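Local coordinates for protein 5'-Methylthioadenosine Nucleosidase (Arabidopsis thaliana, PDB 2H8G) that is a nucleosidase of the phosphorylase superfamily that holds adenine in a pocket of its alpha/beta fold, at residues F159-L168 / F258-L267; F100-I111 / V206-P216. All coordinates share one frame; numbering follows the deposited sequence.

How the interactions relate
Interaction 1 and interaction 2 sit side by side, their centres about 18 Å apart, and their four segments alternate along the chain. They touch directly. CD1 of F159 packs on CB of P216 at 3.5 Å, and CD1 of L267 meets CD1 of I110 at 3.7 Å, so the C-terminal residue packs on I110, at the lead-in to strand 110-119, which pairs with strand 217-226. Interaction 2 is the more buried (none of its touching residues is exposed, against four of twelve in interaction 1), and its centre lies about 13 Å from that of the chain, against about 17 Å. Neither includes an adenine-pocket residue; the V206 side chain, in interaction 2, is about 13 Å from adenine.

Interaction 1: F159-L168 / F258-L267; sequences FSTPNLLKEL and FINGRNLSDL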
loop_
_atom_site.group_PDB
_atom_site.type_symbol
_atom_site.label_atom_id
_atom_site.label_comp_id
_atom_site.label_asym_id
_atom_site.label_seq_id
_atom_site.Cartn_x
_atom_site.Cartn_y
_atom_site.Cartn_z
ATOM N N PHE A 159 8.853 -13.554 11.848
ATOM C CA PHE A 159 9.873 -14.593 11.880
ATOM C C PHE A 159 10.128 -14.973 13.334
ATOM O O PHE A 159 10.223 -14.105 14.198
ATOM C CB PHE A 159 11.161 -14.076 11.240
ATOM C CG PHE A 159 12.208 -15.129 11.048
ATOM C CD1 PHE A 159 12.048 -16.117 10.085
ATOM C CD2 PHE A 159 13.360 -15.127 11.826
ATOM C CE1 PHE A 159 13.025 -17.095 9.893
ATOM C CE2 PHE A 159 14.341 -16.100 11.643
ATOM C CZ PHE A 159 14.172 -17.084 10.674
ATOM N N SER A 160 10.234 -16.270 13.600
ATOM C CA SER A 160 10.464 -16.758 14.954
ATOM C C SER A 160 11.878 -16.463 15.453
ATOM O O SER A 160 12.860 -16.855 14.826
ATOM C CB SER A 160 10.199 -18.264 15.012
ATOM O OG SER A 160 10.281 -18.745 16.342
ATOM N N THR A 161 11.974 -15.765 16.582
ATOM C CA THR A 161 13.267 -15.425 17.175
ATOM C C THR A 161 13.233 -15.752 18.671
ATOM O O THR A 161 13.358 -14.870 19.523
ATOM C CB THR A 161 13.597 -13.923 16.987
ATOM O OG1 THR A 161 12.577 -13.127 17.600
ATOM C CG2 THR A 161 13.678 -13.577 15.508
ATOM N N PRO A 162 13.077 -17.041 19.004
ATOM C CA PRO A 162 13.018 -17.504 20.393
ATOM C C PRO A 162 14.216 -17.129 21.260
ATOM O O PRO A 162 14.047 -16.721 22.411
ATOM C CB PRO A 162 12.854 -19.013 20.243
ATOM C CG PRO A 162 13.611 -19.301 18.982
ATOM C CD PRO A 162 13.138 -18.186 18.077
ATOM N N ASN A 163 15.422 -17.265 20.718
ATOM C CA ASN A 163 16.621 -16.934 21.485
ATOM C C ASN A 163 16.736 -15.439 21.753
ATOM O O ASN A 163 17.180 -15.024 22.826
ATOM C CB ASN A 163 17.878 -17.433 20.768
ATOM C CG ASN A 163 17.947 -18.943 20.699
ATOM O OD1 ASN A 163 17.650 -19.631 21.676
ATOM N ND2 ASN A 163 18.352 -19.467 19.549
ATOM N N LEU A 164 16.337 -14.629 20.779
ATOM C CA LEU A 164 16.388 -13.181 20.933
ATOM C C LEU A 164 15.468 -12.778 22.077
ATOM O O LEU A 164 15.833 -11.976 22.932
ATOM C CB LEU A 164 15.938 -12.493 19.637
ATOM C CG LEU A 164 15.887 -10.962 19.582
ATOM C CD1 LEU A 164 15.783 -10.520 18.128
ATOM C CD2 LEU A 164 14.701 -10.431 20.374
ATOM N N LEU A 165 14.273 -13.356 22.089
ATOM C CA LEU A 165 13.286 -13.055 23.115
ATOM C C LEU A 165 13.747 -13.513 24.502
ATOM O O LEU A 165 13.489 -12.842 25.498
ATOM C CB LEU A 165 11.955 -13.723 22.754
ATOM C CG LEU A 165 10.701 -13.304 23.523
ATOM C CD1 LEU A 165 10.430 -11.828 23.297
ATOM C CD2 LEU A 165 9.516 -14.133 23.051
ATOM N N LYS A 166 14.436 -14.648 24.554
ATOM C CA LYS A 166 14.928 -15.197 25.816
ATOM C C LYS A 166 16.124 -14.409 26.362
ATOM O O LYS A 166 16.474 -14.526 27.541
ATOM C CB LYS A 166 15.316 -16.668 25.619
ATOM C CG LYS A 166 15.893 -17.329 26.855
ATOM C CD LYS A 166 14.931 -17.224 28.023
ATOM C CE LYS A 166 15.634 -17.562 29.321
ATOM N NZ LYS A 166 16.789 -16.651 29.542
ATOM N N GLU A 167 16.742 -13.609 25.503
ATOM C CA GLU A 167 17.900 -12.807 25.881
ATOM C C GLU A 167 17.505 -11.383 26.249
ATOM O O GLU A 167 17.934 -10.848 27.274
ATOM C CB GLU A 167 18.896 -12.766 24.722
ATOM C CG GLU A 167 20.033 -11.775 24.892
ATOM C CD GLU A 167 21.219 -12.362 25.620
ATOM O OE1 GLU A 167 21.080 -12.712 26.811
ATOM O OE2 GLU A 167 22.292 -12.476 24.991
ATOM N N LEU A 168 16.683 -10.768 25.404
ATOM C CA LEU A 168 16.247 -9.398 25.632
ATOM C C LEU A 168 14.976 -9.295 26.471
ATOM O O LEU A 168 14.659 -8.229 26.996
ATOM C CB LEU A 168 16.042 -8.689 24.290
ATOM C CG LEU A 168 17.299 -8.362 23.477
ATOM C CD1 LEU A 168 18.056 -9.624 23.125
ATOM C CD2 LEU A 168 16.898 -7.623 22.211
ATOM N N PHE A 258 22.837 -8.701 18.956
ATOM C CA PHE A 258 22.467 -10.096 19.175
ATOM C C PHE A 258 22.555 -10.862 17.857
ATOM O O PHE A 258 23.085 -11.973 17.802
ATOM C CB PHE A 258 21.038 -10.198 19.705
ATOM C CG PHE A 258 20.584 -11.609 19.944
ATOM C CD1 PHE A 258 20.933 -12.277 21.113
ATOM C CD2 PHE A 258 19.824 -12.278 18.991
ATOM C CE1 PHE A 258 20.528 -13.591 21.330
ATOM C CE2 PHE A 258 19.416 -13.594 19.199
ATOM C CZ PHE A 258 19.769 -14.251 20.372
ATOM N N ILE A 259 22.020 -10.259 16.800
ATOM C CA ILE A 259 22.016 -10.869 15.473
ATOM C C ILE A 259 23.416 -11.093 14.909
ATOM O O ILE A 259 23.672 -12.098 14.245
ATOM C CB ILE A 259 21.219 -9.999 14.475
ATOM C CG1 ILE A 259 19.735 -10.027 14.843
ATOM C CG2 ILE A 259 21.432 -10.493 13.048
ATOM C CD1 ILE A 259 18.884 -9.095 14.002
ATOM N N ASN A 260 24.318 -10.155 15.175
ATOM C CA ASN A 260 25.682 -10.249 14.669
ATOM C C ASN A 260 26.330 -11.593 14.986
ATOM O O ASN A 260 26.277 -12.069 16.116
ATOM C CB ASN A 260 26.527 -9.105 15.238
ATOM C CG ASN A 260 27.962 -9.134 14.741
ATOM O OD1 ASN A 260 28.847 -9.697 15.390
ATOM N ND2 ASN A 260 28.197 -8.538 13.578
ATOM N N GLY A 261 26.921 -12.206 13.966
ATOM C CA GLY A 261 27.584 -13.485 14.146
ATOM C C GLY A 261 26.669 -14.694 14.123
ATOM O O GLY A 261 27.136 -15.831 14.058
ATOM N N ARG A 262 25.362 -14.460 14.178
ATOM C CA ARG A 262 24.398 -15.552 14.172
ATOM C C ARG A 262 23.789 -15.751 12.794
ATOM O O ARG A 262 23.780 -14.837 11.968
ATOM C CB ARG A 262 23.259 -15.269 15.158
ATOM C CG ARG A 262 23.640 -15.287 16.627
ATOM C CD ARG A 262 22.447 -14.868 17.481
ATOM N NE ARG A 262 22.774 -14.828 18.903
ATOM C CZ ARG A 262 22.781 -15.888 19.704
ATOM N NH1 ARG A 262 22.472 -17.086 19.226
ATOM N NH2 ARG A 262 23.109 -15.751 20.981
ATOM N N ASN A 263 23.289 -16.956 12.543
ATOM C CA ASN A 263 22.622 -17.235 11.281
ATOM C C ASN A 263 21.132 -17.243 11.613
ATOM O O ASN A 263 20.761 -17.305 12.783
ATOM C CB ASN A 263 23.063 -18.578 10.692
ATOM C CG ASN A 263 22.968 -19.712 11.680
ATOM O OD1 ASN A 263 21.922 -19.934 12.289
ATOM N ND2 ASN A 263 24.063 -20.446 11.841
ATOM N N LEU A 264 20.284 -17.164 10.595
ATOM C CA LEU A 264 18.840 -17.124 10.810
ATOM C C LEU A 264 18.286 -18.154 11.786
ATOM O O LEU A 264 17.362 -17.857 12.545
ATOM C CB LEU A 264 18.111 -17.243 9.469
ATOM C CG LEU A 264 18.237 -16.009 8.571
ATOM C CD1 LEU A 264 17.685 -16.323 7.195
ATOM C CD2 LEU A 264 17.489 -14.838 9.194
ATOM N N SER A 265 18.849 -19.358 11.778
ATOM C CA SER A 265 18.379 -20.413 12.669
ATOM C C SER A 265 18.787 -20.210 14.129
ATOM O O SER A 265 18.217 -20.833 15.023
ATOM C CB SER A 265 18.884 -21.779 12.187
ATOM O OG SER A 265 20.299 -21.855 12.239
ATOM N N ASP A 266 19.767 -19.343 14.375
ATOM C CA ASP A 266 20.234 -19.090 15.740
ATOM C C ASP A 266 19.487 -17.945 16.425
ATOM O O ASP A 266 19.775 -17.619 17.577
ATOM C CB ASP A 266 21.733 -18.756 15.755
ATOM C CG ASP A 266 22.594 -19.855 15.162
ATOM O OD1 ASP A 266 22.360 -21.042 15.470
ATOM O OD2 ASP A 266 23.524 -19.523 14.396
ATOM N N LEU A 267 18.536 -17.336 15.723
ATOM C CA LEU A 267 17.782 -16.213 16.277
ATOM C C LEU A 267 16.764 -16.556 17.366
ATOM O O LEU A 267 16.430 -15.638 18.144
ATOM C CB LEU A 267 17.087 -15.444 15.151
ATOM C CG LEU A 267 18.000 -14.823 14.091
ATOM C CD1 LEU A 267 17.173 -13.921 13.185
ATOM C CD2 LEU A 267 19.110 -14.027 14.754
ATOM O OXT LEU A 267 16.297 -17.715 17.427
HETATM O O HOH W 1 15.015 -18.539 13.872
#
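L164 meets the C-terminal residue L267 through its backbone N, which gives a hydrogen bond of 2.8 Å to O of the terminal carboxylate, with the donor tilted 27° from the carbonyl plane. A weak bond from N of N163 to OXT of L267 only adds to this one. The carboxylate thus lies at the N-terminal end of helix 162-168, where a negative group would be expected to gain from the helix dipole. The N163 side chain adds a further grip: ND2 donates to O of D266 at 3.1 Å, approaching from above the carbonyl plane while the acceptor stays near the plane of the amide.

Beside these bonds, the F258 ring takes CA of L164 over one face in a CH-pi contact, 3.9 Å from the ring centroid. CG of F258 lies anti to the backbone N (chi1 180°), which extends the ring toward the helix, and CB and CG of E167 reach its CD1 and CE1 corner. The contact thus seats the chain's C-terminal tail, which follows the long helix 233-259 through a type II beta turn from I259 to R262, against a short helix of this phosphorylase-superfamily fold. At the other end, the edge of the F159 ring faces O of L264, and its CE2 lies 3.9 Å from CD1 of L267. A water donates to both O of S160 and O of L264, bridging the two segments there.

Farther out, NE of R262 lies over the centre of the F258 ring, 3.3 Å above its plane. Behind helix 162-168, T161, L164 and L165 rest on L132 of strand 130-138.

Interaction 2: F100-I111 / V206-P216; sequences FASIQALKPDII and VAYVADLLKIP
Helices 100-106 and 206-212 run roughly parallel, their segment axes 33° apart and 10.2 Å at closest approach, and beyond their C-terminal ends N of I111 donates a hydrogen bond to O of P216 at 2.9 Å. The contact is otherwise apolar. I103 points into it: chi1 of -70° sets CG1 beside the backbone N and leaves CG2 anti to it, and that methyl reaches CD1 of L213 at a tight 3.5 Å and CG1 of I215 at 3.7 Å. L213 also sends CD1 to CD1 of the F100 ring, crossing it at about a right angle, while CG1 of V209 packs on N and CB of F100, at 3.6 and 3.9 Å, near the plane of the ring at its edge. CD1 of I111 meets CG2 of I215 at 3.6 Å, so I215 is wedged between helix 100-106 and strand 110-119. A Schellman motif ends helix 206-212 just before it: K214 has positive phi, N of I215 bonds to O of A210 and N of K214 to O of D211.

Segment 100-111 passes from helix to strand, and 206-216 leads to strand 217-226; a backbone bond between I111 and V218 belongs to the parallel pairing of 110-119 with 217-226. I110 is backbone-bonded to V30 of strand 28-32. At the subunit interface, the F100 ring meets that of W62 of the second subunit, whose L60 packs on L213.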
loop_
_atom_site.group_PDB
_atom_site.type_symbol
_atom_site.label_atom_id
_atom_site.label_comp_id
_atom_site.label_asym_id
_atom_site.label_seq_id
_atom_site.Cartn_x
_atom_site.Cartn_y
_atom_site.Cartn_z
ATOM N N PHE A 100 9.523 -3.226 -0.656
ATOM C CA PHE A 100 9.680 -3.930 -1.921
ATOM C C PHE A 100 10.971 -3.513 -2.624
ATOM O O PHE A 100 11.777 -4.359 -3.007
ATOM C CB PHE A 100 8.489 -3.636 -2.836
ATOM C CG PHE A 100 8.604 -4.255 -4.200
ATOM C CD1 PHE A 100 8.391 -5.618 -4.383
ATOM C CD2 PHE A 100 8.946 -3.477 -5.300
ATOM C CE1 PHE A 100 8.521 -6.197 -5.647
ATOM C CE2 PHE A 100 9.078 -4.046 -6.566
ATOM C CZ PHE A 100 8.865 -5.406 -6.736
ATOM N N ALA A 101 11.168 -2.208 -2.784
ATOM C CA ALA A 101 12.360 -1.706 -3.465
ATOM C C ALA A 101 13.652 -2.045 -2.721
ATOM O O ALA A 101 14.659 -2.395 -3.343
ATOM C CB ALA A 101 12.243 -0.195 -3.669
ATOM N N SER A 102 13.619 -1.946 -1.395
ATOM C CA SER A 102 14.787 -2.248 -0.569
ATOM C C SER A 102 15.185 -3.715 -0.672
ATOM O O SER A 102 16.377 -4.041 -0.709
ATOM C CB SER A 102 14.504 -1.892 0.893
ATOM O OG SER A 102 14.258 -0.505 1.021
ATOM N N ILE A 103 14.194 -4.601 -0.710
ATOM C CA ILE A 103 14.472 -6.029 -0.817
ATOM C C ILE A 103 15.128 -6.351 -2.155
ATOM O O ILE A 103 16.126 -7.070 -2.208
ATOM C CB ILE A 103 13.183 -6.870 -0.692
ATOM C CG1 ILE A 103 12.664 -6.808 0.746
ATOM C CG2 ILE A 103 13.458 -8.323 -1.099
ATOM C CD1 ILE A 103 11.324 -7.492 0.945
ATOM N N GLN A 104 14.570 -5.815 -3.235
ATOM C CA GLN A 104 15.111 -6.084 -4.567
ATOM C C GLN A 104 16.486 -5.475 -4.819
ATOM O O GLN A 104 17.305 -6.056 -5.534
ATOM C CB GLN A 104 14.123 -5.616 -5.642
ATOM C CG GLN A 104 12.891 -6.505 -5.726
ATOM C CD GLN A 104 12.094 -6.312 -6.998
ATOM O OE1 GLN A 104 11.384 -7.221 -7.440
ATOM N NE2 GLN A 104 12.196 -5.130 -7.592
ATOM N N ALA A 105 16.752 -4.320 -4.224
ATOM C CA ALA A 105 18.038 -3.663 -4.419
ATOM C C ALA A 105 19.107 -4.067 -3.407
ATOM O O ALA A 105 20.265 -4.281 -3.776
ATOM C CB ALA A 105 17.857 -2.156 -4.394
ATOM N N LEU A 106 18.717 -4.188 -2.141
ATOM C CA LEU A 106 19.659 -4.517 -1.075
ATOM C C LEU A 106 19.787 -5.997 -0.709
ATOM O O LEU A 106 20.751 -6.391 -0.054
ATOM C CB LEU A 106 19.306 -3.698 0.173
ATOM C CG LEU A 106 19.104 -2.199 -0.086
ATOM C CD1 LEU A 106 18.801 -1.484 1.222
ATOM C CD2 LEU A 106 20.348 -1.608 -0.744
ATOM N N LYS A 107 18.818 -6.808 -1.124
ATOM C CA LYS A 107 18.827 -8.246 -0.858
ATOM C C LYS A 107 19.250 -8.588 0.573
ATOM O O LYS A 107 20.220 -9.315 0.800
ATOM C CB LYS A 107 19.748 -8.940 -1.865
ATOM C CG LYS A 107 19.468 -8.512 -3.302
ATOM C CD LYS A 107 20.412 -9.163 -4.292
ATOM C CE LYS A 107 20.312 -8.491 -5.655
ATOM N NZ LYS A 107 20.791 -7.078 -5.605
ATOM N N PRO A 108 18.510 -8.073 1.564
ATOM C CA PRO A 108 18.809 -8.322 2.976
ATOM C C PRO A 108 18.507 -9.758 3.395
ATOM O O PRO A 108 17.745 -10.463 2.733
ATOM C CB PRO A 108 17.910 -7.316 3.690
ATOM C CG PRO A 108 16.704 -7.299 2.818
ATOM C CD PRO A 108 17.303 -7.240 1.422
ATOM N N ASP A 109 19.116 -10.191 4.494
ATOM C CA ASP A 109 18.878 -11.533 5.005
ATOM C C ASP A 109 17.634 -11.494 5.880
ATOM O O ASP A 109 16.910 -12.478 6.001
ATOM C CB ASP A 109 20.062 -12.010 5.849
ATOM C CG ASP A 109 21.346 -12.102 5.052
ATOM O OD1 ASP A 109 21.357 -12.808 4.025
ATOM O OD2 ASP A 109 22.344 -11.469 5.459
ATOM N N ILE A 110 17.393 -10.336 6.481
ATOM C CA ILE A 110 16.256 -10.156 7.370
ATOM C C ILE A 110 15.856 -8.690 7.405
ATOM O O ILE A 110 16.698 -7.803 7.253
ATOM C CB ILE A 110 16.617 -10.646 8.796
ATOM C CG1 ILE A 110 15.408 -10.543 9.731
ATOM C CG2 ILE A 110 17.795 -9.848 9.331
ATOM C CD1 ILE A 110 15.585 -11.334 11.029
ATOM N N ILE A 111 14.562 -8.440 7.591
ATOM C CA ILE A 111 14.043 -7.081 7.651
ATOM C C ILE A 111 13.531 -6.809 9.056
ATOM O O ILE A 111 12.927 -7.675 9.676
ATOM C CB ILE A 111 12.859 -6.893 6.680
ATOM C CG1 ILE A 111 13.327 -7.085 5.240
ATOM C CG2 ILE A 111 12.242 -5.510 6.867
ATOM C CD1 ILE A 111 12.196 -7.264 4.261
ATOM N N VAL A 206 4.277 -4.207 5.563
ATOM C CA VAL A 206 5.676 -4.605 5.463
ATOM C C VAL A 206 5.719 -6.134 5.454
ATOM O O VAL A 206 6.474 -6.737 4.685
ATOM C CB VAL A 206 6.506 -4.073 6.656
ATOM C CG1 VAL A 206 7.950 -4.572 6.557
ATOM C CG2 VAL A 206 6.484 -2.544 6.660
ATOM N N ALA A 207 4.903 -6.762 6.301
ATOM C CA ALA A 207 4.862 -8.224 6.370
ATOM C C ALA A 207 4.337 -8.811 5.064
ATOM O O ALA A 207 4.810 -9.858 4.616
ATOM C CB ALA A 207 3.989 -8.676 7.541
ATOM N N TYR A 208 3.365 -8.142 4.449
ATOM C CA TYR A 208 2.815 -8.611 3.181
ATOM C C TYR A 208 3.920 -8.697 2.123
ATOM O O TYR A 208 4.078 -9.719 1.454
ATOM C CB TYR A 208 1.712 -7.667 2.696
ATOM C CG TYR A 208 1.139 -8.067 1.360
ATOM C CD1 TYR A 208 0.324 -9.191 1.241
ATOM C CD2 TYR A 208 1.452 -7.354 0.205
ATOM C CE1 TYR A 208 -0.163 -9.597 0.008
ATOM C CE2 TYR A 208 0.969 -7.755 -1.039
ATOM C CZ TYR A 208 0.163 -8.878 -1.125
ATOM O OH TYR A 208 -0.325 -9.288 -2.342
ATOM N N VAL A 209 4.693 -7.624 1.978
ATOM C CA VAL A 209 5.766 -7.592 0.991
ATOM C C VAL A 209 6.879 -8.576 1.324
ATOM O O VAL A 209 7.390 -9.264 0.436
ATOM C CB VAL A 209 6.366 -6.173 0.878
ATOM C CG1 VAL A 209 7.546 -6.172 -0.096
ATOM C CG2 VAL A 209 5.294 -5.207 0.418
ATOM N N ALA A 210 7.255 -8.646 2.598
ATOM C CA ALA A 210 8.309 -9.564 3.022
ATOM C C ALA A 210 7.898 -10.994 2.691
ATOM O O ALA A 210 8.725 -11.804 2.261
ATOM C CB ALA A 210 8.569 -9.417 4.516
ATOM N N ASP A 211 6.621 -11.308 2.877
ATOM C CA ASP A 211 6.141 -12.652 2.567
ATOM C C ASP A 211 6.182 -12.905 1.062
ATOM O O ASP A 211 6.575 -13.987 0.620
ATOM C CB ASP A 211 4.720 -12.852 3.097
ATOM C CG ASP A 211 4.156 -14.220 2.748
ATOM O OD1 ASP A 211 3.293 -14.296 1.850
ATOM O OD2 ASP A 211 4.588 -15.216 3.365
ATOM N N LEU A 212 5.794 -11.909 0.271
ATOM C CA LEU A 212 5.804 -12.068 -1.183
ATOM C C LEU A 212 7.191 -12.399 -1.702
ATOM O O LEU A 212 7.345 -13.207 -2.620
ATOM C CB LEU A 212 5.334 -10.795 -1.889
ATOM C CG LEU A 212 3.869 -10.372 -1.857
ATOM C CD1 LEU A 212 3.698 -9.154 -2.754
ATOM C CD2 LEU A 212 2.978 -11.511 -2.340
ATOM N N LEU A 213 8.201 -11.771 -1.111
ATOM C CA LEU A 213 9.578 -11.973 -1.542
ATOM C C LEU A 213 10.362 -12.933 -0.657
ATOM O O LEU A 213 11.588 -13.024 -0.755
ATOM C CB LEU A 213 10.282 -10.617 -1.640
ATOM C CG LEU A 213 9.684 -9.707 -2.718
ATOM C CD1 LEU A 213 10.364 -8.351 -2.692
ATOM C CD2 LEU A 213 9.841 -10.366 -4.088
ATOM N N LYS A 214 9.639 -13.645 0.201
ATOM C CA LYS A 214 10.216 -14.640 1.099
ATOM C C LYS A 214 11.413 -14.159 1.915
ATOM O O LYS A 214 12.447 -14.830 1.977
ATOM C CB LYS A 214 10.602 -15.887 0.299
ATOM C CG LYS A 214 9.417 -16.649 -0.281
ATOM C CD LYS A 214 8.552 -17.239 0.825
ATOM C CE LYS A 214 7.550 -18.243 0.278
ATOM N NZ LYS A 214 6.719 -18.845 1.363
ATOM N N ILE A 215 11.269 -13.000 2.548
ATOM C CA ILE A 215 12.332 -12.449 3.382
ATOM C C ILE A 215 11.832 -12.431 4.823
ATOM O O ILE A 215 10.749 -11.919 5.096
ATOM C CB ILE A 215 12.684 -10.997 2.979
ATOM C CG1 ILE A 215 13.073 -10.940 1.500
ATOM C CG2 ILE A 215 13.829 -10.475 3.849
ATOM C CD1 ILE A 215 14.264 -11.805 1.142
ATOM N N PRO A 216 12.602 -13.007 5.759
ATOM C CA PRO A 216 12.177 -13.015 7.163
ATOM C C PRO A 216 11.989 -11.591 7.673
ATOM O O PRO A 216 12.779 -10.705 7.348
ATOM C CB PRO A 216 13.335 -13.713 7.874
ATOM C CG PRO A 216 13.883 -14.628 6.819
ATOM C CD PRO A 216 13.851 -13.769 5.576
#